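Side-chain contacts in inactive poly [ADP-ribose] polymerase RCD1 (Arabidopsis thaliana, PDB 5NGO), which is a plant member of the poly(ADP-ribose) polymerase family with an inactive PARP domain, and is bound by a downy mildew effector that suppresses immunity: residues L7-V12 with L29-F34; K14-G19 with F178-K183; D114-E117 with R121-V124. One frame throughout, in Å; residues are numbered along the deposited sequence.

Contact 1: L7-V12 with L29-F34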
# COMPACT_ATOMS: atom_id res chain seq x y z
N LEU A 7 -0.34 -14.95 -1.28
CA LEU A 7 0.55 -15.37 -0.17
C LEU A 7 -0.32 -15.88 0.95
O LEU A 7 -1.46 -15.53 1.04
CB LEU A 7 1.34 -14.20 0.40
CG LEU A 7 2.25 -13.37 -0.48
CD1 LEU A 7 2.22 -11.94 0.04
CD2 LEU A 7 3.65 -13.93 -0.54
N ASP A 8 0.25 -16.73 1.79
CA ASP A 8 -0.43 -17.12 3.03
C ASP A 8 -0.05 -16.15 4.15
O ASP A 8 0.82 -15.29 4.00
CB ASP A 8 -0.21 -18.61 3.38
CG ASP A 8 1.25 -18.99 3.59
OD1 ASP A 8 2.08 -18.13 3.99
OD2 ASP A 8 1.57 -20.18 3.36
N LYS A 9 -0.74 -16.30 5.28
CA LYS A 9 -0.58 -15.39 6.40
C LYS A 9 0.82 -15.47 7.02
O LYS A 9 1.36 -14.44 7.40
CB LYS A 9 -1.68 -15.64 7.43
CG LYS A 9 -3.06 -15.23 6.89
CD LYS A 9 -4.17 -15.34 7.93
CE LYS A 9 -4.70 -16.75 8.00
NZ LYS A 9 -5.41 -17.19 6.76
N ASP A 10 1.41 -16.66 7.08
CA ASP A 10 2.79 -16.84 7.57
C ASP A 10 3.84 -16.06 6.76
O ASP A 10 4.75 -15.48 7.35
CB ASP A 10 3.20 -18.32 7.62
CG ASP A 10 2.65 -19.03 8.83
OD1 ASP A 10 2.84 -18.52 9.97
OD2 ASP A 10 2.03 -20.11 8.67
N ALA A 11 3.70 -16.06 5.44
CA ALA A 11 4.63 -15.31 4.59
C ALA A 11 4.53 -13.80 4.82
O ALA A 11 5.54 -13.10 4.80
CB ALA A 11 4.39 -15.64 3.12
N VAL A 12 3.31 -13.31 5.06
CA VAL A 12 3.06 -11.90 5.31
C VAL A 12 3.72 -11.53 6.63
O VAL A 12 4.41 -10.52 6.70
CB VAL A 12 1.54 -11.57 5.39
CG1 VAL A 12 1.29 -10.12 5.79
CG2 VAL A 12 0.82 -11.87 4.13
N LEU A 29 0.96 -9.26 16.68
CA LEU A 29 -0.17 -9.85 17.38
C LEU A 29 -1.07 -10.70 16.46
O LEU A 29 -1.61 -11.71 16.90
CB LEU A 29 -1.02 -8.77 18.03
CG LEU A 29 -0.34 -7.78 18.96
CD1 LEU A 29 -1.43 -7.03 19.75
CD2 LEU A 29 0.61 -8.43 19.94
N ASP A 30 -1.22 -10.29 15.20
CA ASP A 30 -2.16 -10.94 14.30
C ASP A 30 -1.92 -10.58 12.85
O ASP A 30 -1.44 -9.50 12.54
CB ASP A 30 -3.62 -10.54 14.70
CG ASP A 30 -4.67 -11.49 14.10
OD1 ASP A 30 -4.40 -12.69 13.84
OD2 ASP A 30 -5.80 -11.03 13.91
N VAL A 31 -2.23 -11.52 11.96
CA VAL A 31 -2.26 -11.27 10.53
C VAL A 31 -3.62 -11.76 10.06
O VAL A 31 -3.95 -12.94 10.23
CB VAL A 31 -1.13 -12.01 9.79
CG1 VAL A 31 -1.24 -11.78 8.29
CG2 VAL A 31 0.21 -11.53 10.29
N GLY A 32 -4.38 -10.85 9.45
CA GLY A 32 -5.70 -11.16 8.97
C GLY A 32 -5.81 -10.92 7.50
O GLY A 32 -5.03 -10.19 6.95
N ARG A 33 -6.85 -11.48 6.89
CA ARG A 33 -7.15 -11.31 5.46
C ARG A 33 -8.61 -10.97 5.31
O ARG A 33 -9.40 -11.60 5.95
CB ARG A 33 -6.78 -12.54 4.69
CG ARG A 33 -6.88 -12.40 3.17
CD ARG A 33 -6.45 -13.65 2.39
NE ARG A 33 -7.28 -14.79 2.78
CZ ARG A 33 -8.50 -15.10 2.28
NH1 ARG A 33 -9.07 -14.38 1.30
NH2 ARG A 33 -9.14 -16.15 2.78
N PHE A 34 -8.93 -9.92 4.53
CA PHE A 34 -10.31 -9.53 4.30
C PHE A 34 -11.06 -10.56 3.48
O PHE A 34 -10.58 -10.92 2.43
CB PHE A 34 -10.34 -8.29 3.41
CG PHE A 34 -9.75 -7.05 4.03
CD1 PHE A 34 -10.49 -6.30 4.93
CD2 PHE A 34 -8.47 -6.61 3.69
CE1 PHE A 34 -9.97 -5.13 5.49
CE2 PHE A 34 -7.94 -5.46 4.25
CZ PHE A 34 -8.69 -4.72 5.17
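Helix-on-sheet packing brings K9 and V12, on the first turn of helix 9-19, against V31 of strand 28-33, an outermost strand of the mixed sheet in this PARP domain. The middle of the contact is one methyl group: V31 CG1 lies 3.9 Å from V12 CG1 and 4.0 Å from K9 CB, with the backbone oxygen of K9 close by. It occupies this place because CG1 of V31 is trans to its own backbone N (chi1 177°), which directs that branch to the helix. The V12 side chain meets it at a slant and is buried, going on to touch F178 and V180 of the neighbouring strand 174-182 and W66 of strand 62-68. K9, by contrast, is exposed. Its aliphatic part runs past V31 in the opposite sense, and K9 CD comes within 3.3 Å of V31 O, while bends at chi3 and chi4 carry the amine onward. K9 NZ ends 5.0 Å from R33 NE, a proximity of like charges that would probably be mildly unfavourable. Ahead of the helix D8 is the N-cap, and D8 OD1 accepts a bond of 3.0 Å from A11 N. At the start of the strand L29 and D30 both face R181, a classic beta bulge. Within the two segments the apolar contact rests on K9, V12 and V31; K13, from the next part of the helix, also touches V31, and V12 CB stands 4.0 Å from V31 CG1.

Contact 2: K14-G19 with F178-K183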
# COMPACT_ATOMS: atom_id res chain seq x y z
N LYS A 14 6.21 -13.04 8.10
CA LYS A 14 7.65 -13.07 7.87
C LYS A 14 8.16 -11.82 7.13
O LYS A 14 9.16 -11.25 7.54
CB LYS A 14 8.05 -14.34 7.11
CG LYS A 14 8.28 -15.50 8.08
CD LYS A 14 7.83 -16.89 7.60
CE LYS A 14 7.41 -17.75 8.79
NZ LYS A 14 7.73 -19.19 8.62
N MET A 15 7.47 -11.42 6.07
CA MET A 15 7.75 -10.14 5.39
C MET A 15 7.79 -8.96 6.35
O MET A 15 8.69 -8.12 6.27
CB MET A 15 6.70 -9.85 4.30
CG MET A 15 7.16 -10.11 2.87
SD MET A 15 6.00 -9.41 1.68
CE MET A 15 4.70 -10.63 1.70
N PHE A 16 6.81 -8.88 7.24
CA PHE A 16 6.72 -7.78 8.20
C PHE A 16 7.83 -7.85 9.27
O PHE A 16 8.38 -6.82 9.66
CB PHE A 16 5.35 -7.77 8.88
CG PHE A 16 5.11 -6.56 9.73
CD1 PHE A 16 4.62 -5.39 9.16
CD2 PHE A 16 5.38 -6.57 11.09
CE1 PHE A 16 4.40 -4.26 9.93
CE2 PHE A 16 5.17 -5.43 11.86
CZ PHE A 16 4.68 -4.28 11.27
N ALA A 17 8.14 -9.07 9.72
CA ALA A 17 9.18 -9.27 10.75
C ALA A 17 10.58 -8.91 10.24
O ALA A 17 11.30 -8.16 10.90
CB ALA A 17 9.16 -10.70 11.28
N VAL A 18 10.95 -9.43 9.06
CA VAL A 18 12.26 -9.13 8.48
C VAL A 18 12.33 -7.64 8.13
O VAL A 18 13.34 -6.99 8.39
CB VAL A 18 12.60 -10.00 7.24
CG1 VAL A 18 12.58 -11.48 7.57
CG2 VAL A 18 11.70 -9.65 6.07
N GLY A 19 11.24 -7.10 7.59
CA GLY A 19 11.17 -5.71 7.17
C GLY A 19 11.12 -4.67 8.26
O GLY A 19 11.30 -3.50 7.95
N PHE A 178 -4.33 -7.74 3.35
CA PHE A 178 -3.97 -8.27 4.67
C PHE A 178 -3.82 -7.14 5.68
O PHE A 178 -3.38 -6.06 5.32
CB PHE A 178 -2.67 -9.02 4.62
CG PHE A 178 -2.67 -10.26 3.76
CD1 PHE A 178 -2.35 -10.20 2.43
CD2 PHE A 178 -2.82 -11.51 4.35
CE1 PHE A 178 -2.32 -11.37 1.65
CE2 PHE A 178 -2.79 -12.66 3.61
CZ PHE A 178 -2.51 -12.63 2.25
N VAL A 179 -4.23 -7.39 6.92
CA VAL A 179 -4.00 -6.48 8.03
C VAL A 179 -3.03 -7.13 9.02
O VAL A 179 -3.27 -8.25 9.47
CB VAL A 179 -5.30 -6.13 8.79
CG1 VAL A 179 -5.01 -5.16 9.92
CG2 VAL A 179 -6.31 -5.52 7.83
N VAL A 180 -1.96 -6.40 9.36
CA VAL A 180 -0.99 -6.85 10.34
C VAL A 180 -1.17 -5.98 11.58
O VAL A 180 -1.03 -4.76 11.49
CB VAL A 180 0.46 -6.72 9.80
CG1 VAL A 180 1.47 -7.08 10.90
CG2 VAL A 180 0.66 -7.62 8.60
N ARG A 181 -1.49 -6.62 12.71
CA ARG A 181 -1.58 -5.95 14.00
C ARG A 181 -0.27 -6.12 14.74
O ARG A 181 0.22 -7.24 14.88
CB ARG A 181 -2.71 -6.56 14.84
CG ARG A 181 -4.08 -6.34 14.25
CD ARG A 181 -5.18 -6.94 15.10
NE ARG A 181 -6.43 -6.89 14.35
CZ ARG A 181 -7.63 -7.16 14.84
NH1 ARG A 181 -7.80 -7.46 16.12
NH2 ARG A 181 -8.68 -7.09 14.03
N PHE A 182 0.27 -5.01 15.25
CA PHE A 182 1.58 -5.03 15.91
C PHE A 182 1.75 -3.96 17.00
O PHE A 182 0.88 -3.11 17.20
CB PHE A 182 2.68 -4.92 14.85
CG PHE A 182 2.75 -3.57 14.18
CD1 PHE A 182 1.87 -3.23 13.17
CD2 PHE A 182 3.72 -2.65 14.55
CE1 PHE A 182 1.93 -2.00 12.54
CE2 PHE A 182 3.79 -1.41 13.93
CZ PHE A 182 2.89 -1.09 12.92
N LYS A 183 2.88 -4.04 17.70
CA LYS A 183 3.30 -3.00 18.66
C LYS A 183 4.75 -2.58 18.45
O LYS A 183 5.53 -3.32 17.89
CB LYS A 183 3.15 -3.47 20.09
CG LYS A 183 1.76 -3.90 20.48
CD LYS A 183 1.64 -4.20 21.97
CE LYS A 183 0.32 -3.66 22.51
NZ LYS A 183 -0.00 -4.14 23.87
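F16, buried on helix 9-19, sets one face of its ring against V180 and its far end against F182, two alternate residues whose side chains leave the same side of strand 174-182. This is the tight part of the contact. V180 CG1 sits over the centre of the F16 ring, 3.8 Å from its centroid and 9° off the normal, a well-centred CH-pi contact. The far end of the same ring meets F182 in an edge-to-face pair: F16 CZ stands over the middle of the F182 ring and is 3.6 Å from F182 CG. The centroids are 4.8 Å apart and the planes inclined at 53°, so the pair is tilted well short of a right-angled T. F16 reaches across because CG is trans to the backbone N (chi1 -171°), extending the ring toward the strand. V26 touches both rings, and W66 makes a further edge-to-face pair with F16. The loose side lies on the helix surface turned from the sheet, where K14, A17 and V18 are exposed, and on the strand at R181, which points away from the helix. Every group that meets here is hydrocarbon, so the join rests on dispersion and on the weak electrostatics of C-H against aromatic faces, and its stability probably rests on close fit and exclusion of water.

Contact 3: D114-E117 with R121-V124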
# COMPACT_ATOMS: atom_id res chain seq x y z
N ASP A 114 -1.06 4.80 13.57
CA ASP A 114 -1.65 5.26 14.83
C ASP A 114 -1.92 4.15 15.84
O ASP A 114 -2.53 3.14 15.52
CB ASP A 114 -2.98 5.98 14.58
CG ASP A 114 -2.79 7.36 13.95
OD1 ASP A 114 -1.72 7.65 13.36
OD2 ASP A 114 -3.75 8.15 14.03
N VAL A 115 -1.46 4.37 17.07
CA VAL A 115 -1.82 3.53 18.21
C VAL A 115 -3.30 3.70 18.56
O VAL A 115 -3.81 4.81 18.57
CB VAL A 115 -0.91 3.87 19.42
CG1 VAL A 115 -1.52 3.45 20.74
CG2 VAL A 115 0.45 3.22 19.27
N ASP A 116 -3.98 2.58 18.82
CA ASP A 116 -5.36 2.59 19.33
C ASP A 116 -5.34 2.57 20.87
O ASP A 116 -4.27 2.65 21.48
CB ASP A 116 -6.19 1.44 18.73
CG ASP A 116 -5.83 0.04 19.26
OD1 ASP A 116 -5.00 -0.11 20.18
OD2 ASP A 116 -6.40 -0.93 18.72
N GLU A 117 -6.51 2.43 21.49
CA GLU A 117 -6.62 2.50 22.94
C GLU A 117 -5.76 1.47 23.70
O GLU A 117 -5.40 1.70 24.86
CB GLU A 117 -8.07 2.41 23.38
CG GLU A 117 -8.77 1.11 23.02
CD GLU A 117 -10.25 1.13 23.36
OE1 GLU A 117 -11.05 1.45 22.45
OE2 GLU A 117 -10.62 0.83 24.53
N ARG A 121 -1.10 -1.22 16.76
CA ARG A 121 -0.96 -0.52 15.49
C ARG A 121 -1.36 -1.44 14.35
O ARG A 121 -1.37 -2.66 14.51
CB ARG A 121 0.49 -0.08 15.31
CG ARG A 121 0.97 0.93 16.33
CD ARG A 121 2.47 1.10 16.20
NE ARG A 121 3.02 1.96 17.25
CZ ARG A 121 3.29 3.26 17.13
NH1 ARG A 121 3.08 3.93 15.99
NH2 ARG A 121 3.78 3.90 18.18
N TYR A 122 -1.69 -0.84 13.21
CA TYR A 122 -2.27 -1.56 12.08
C TYR A 122 -1.65 -1.11 10.78
O TYR A 122 -1.66 0.07 10.45
CB TYR A 122 -3.78 -1.31 12.00
CG TYR A 122 -4.54 -1.67 13.24
CD1 TYR A 122 -4.67 -0.78 14.28
CD2 TYR A 122 -5.15 -2.93 13.37
CE1 TYR A 122 -5.38 -1.11 15.43
CE2 TYR A 122 -5.88 -3.28 14.50
CZ TYR A 122 -5.98 -2.36 15.55
OH TYR A 122 -6.70 -2.66 16.69
N MET A 123 -1.13 -2.07 10.02
CA MET A 123 -0.54 -1.83 8.71
C MET A 123 -1.21 -2.79 7.71
O MET A 123 -1.34 -4.00 8.00
CB MET A 123 0.95 -2.14 8.80
CG MET A 123 1.73 -1.85 7.51
SD MET A 123 2.54 -0.27 7.47
CE MET A 123 4.13 -0.76 8.10
N VAL A 124 -1.60 -2.26 6.55
CA VAL A 124 -2.29 -3.07 5.54
C VAL A 124 -1.30 -3.46 4.44
O VAL A 124 -0.58 -2.59 3.93
CB VAL A 124 -3.48 -2.30 4.93
CG1 VAL A 124 -4.17 -3.09 3.84
CG2 VAL A 124 -4.50 -1.96 6.01
O HOH W 1 -2.50 1.97 13.18
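D116 and Y122 cross at about a right angle, their carboxylate and ring planes are 69° apart, and the two are joined by a hydrogen bond of 2.7 Å from Y122 OH to D116 OD2. The acceptor oxygen lies at the rim of the tyrosine ring and in its plane, close enough to the ring to be 3.4 Å from Y122 CE1, and it is approached almost in line with its own C-O bond. D116 presents this oxygen because CG is tucked between its backbone N and carbonyl carbon (chi1 72°). The other oxygen, OD1, turns back to the loop and accepts from the backbone N of N118, as in an Asx turn, and from that of V120. Three bonds thus hold the carboxylate, and R71 adds a long, weak ion pair to OD2. The second pair is in van der Waals contact, methyl over flat face. V115 CG2 rests over one face of the R121 guanidinium, 3.3 Å above its plane and displaced toward the rim; it is 3.5 Å from R121 NE and 3.6 Å from R121 NH2. The arginine chain is extended from CG to NE, running past V115 so that the flat head lies under the methyl, while NH1 makes weak hydrogen bonds to the carbonyl oxygens of R111 and C113. A water, itself near the plane of the tyrosine ring, bridges the two backbones: it accepts from Y122 N at 2.9 Å and probably donates to D114 O at 2.6 Å, though other acceptors compete. The whole is a turn folded back on the strand it leads into: a loop containing an Asx turn at D116, closing onto the start of strand 121-129, an inner strand between 174-182 and 62-68 in the PARP catalytic fold.

Three adjacent strands, 28-33, 174-182 and 121-129, carry the three contacts in that order. Contacts 1 and 2 share helix 9-19, its first turn resting on the edge strand and its later turns on the next strand in. Contact 2 is fully buried and purely apolar, with aromatic rings; contact 1 is only partly buried, mixing valine packing with the aliphatic part of an exposed lysine. Contact 3 lies at the surface, where a loop and not a helix meets the sheet, and it relies on a carboxylate, a hydroxyl, a water and a methyl lying over a guanidinium. The backbone bonds between strands, such as F182 O with R121 N, tie contacts 2 and 3 together.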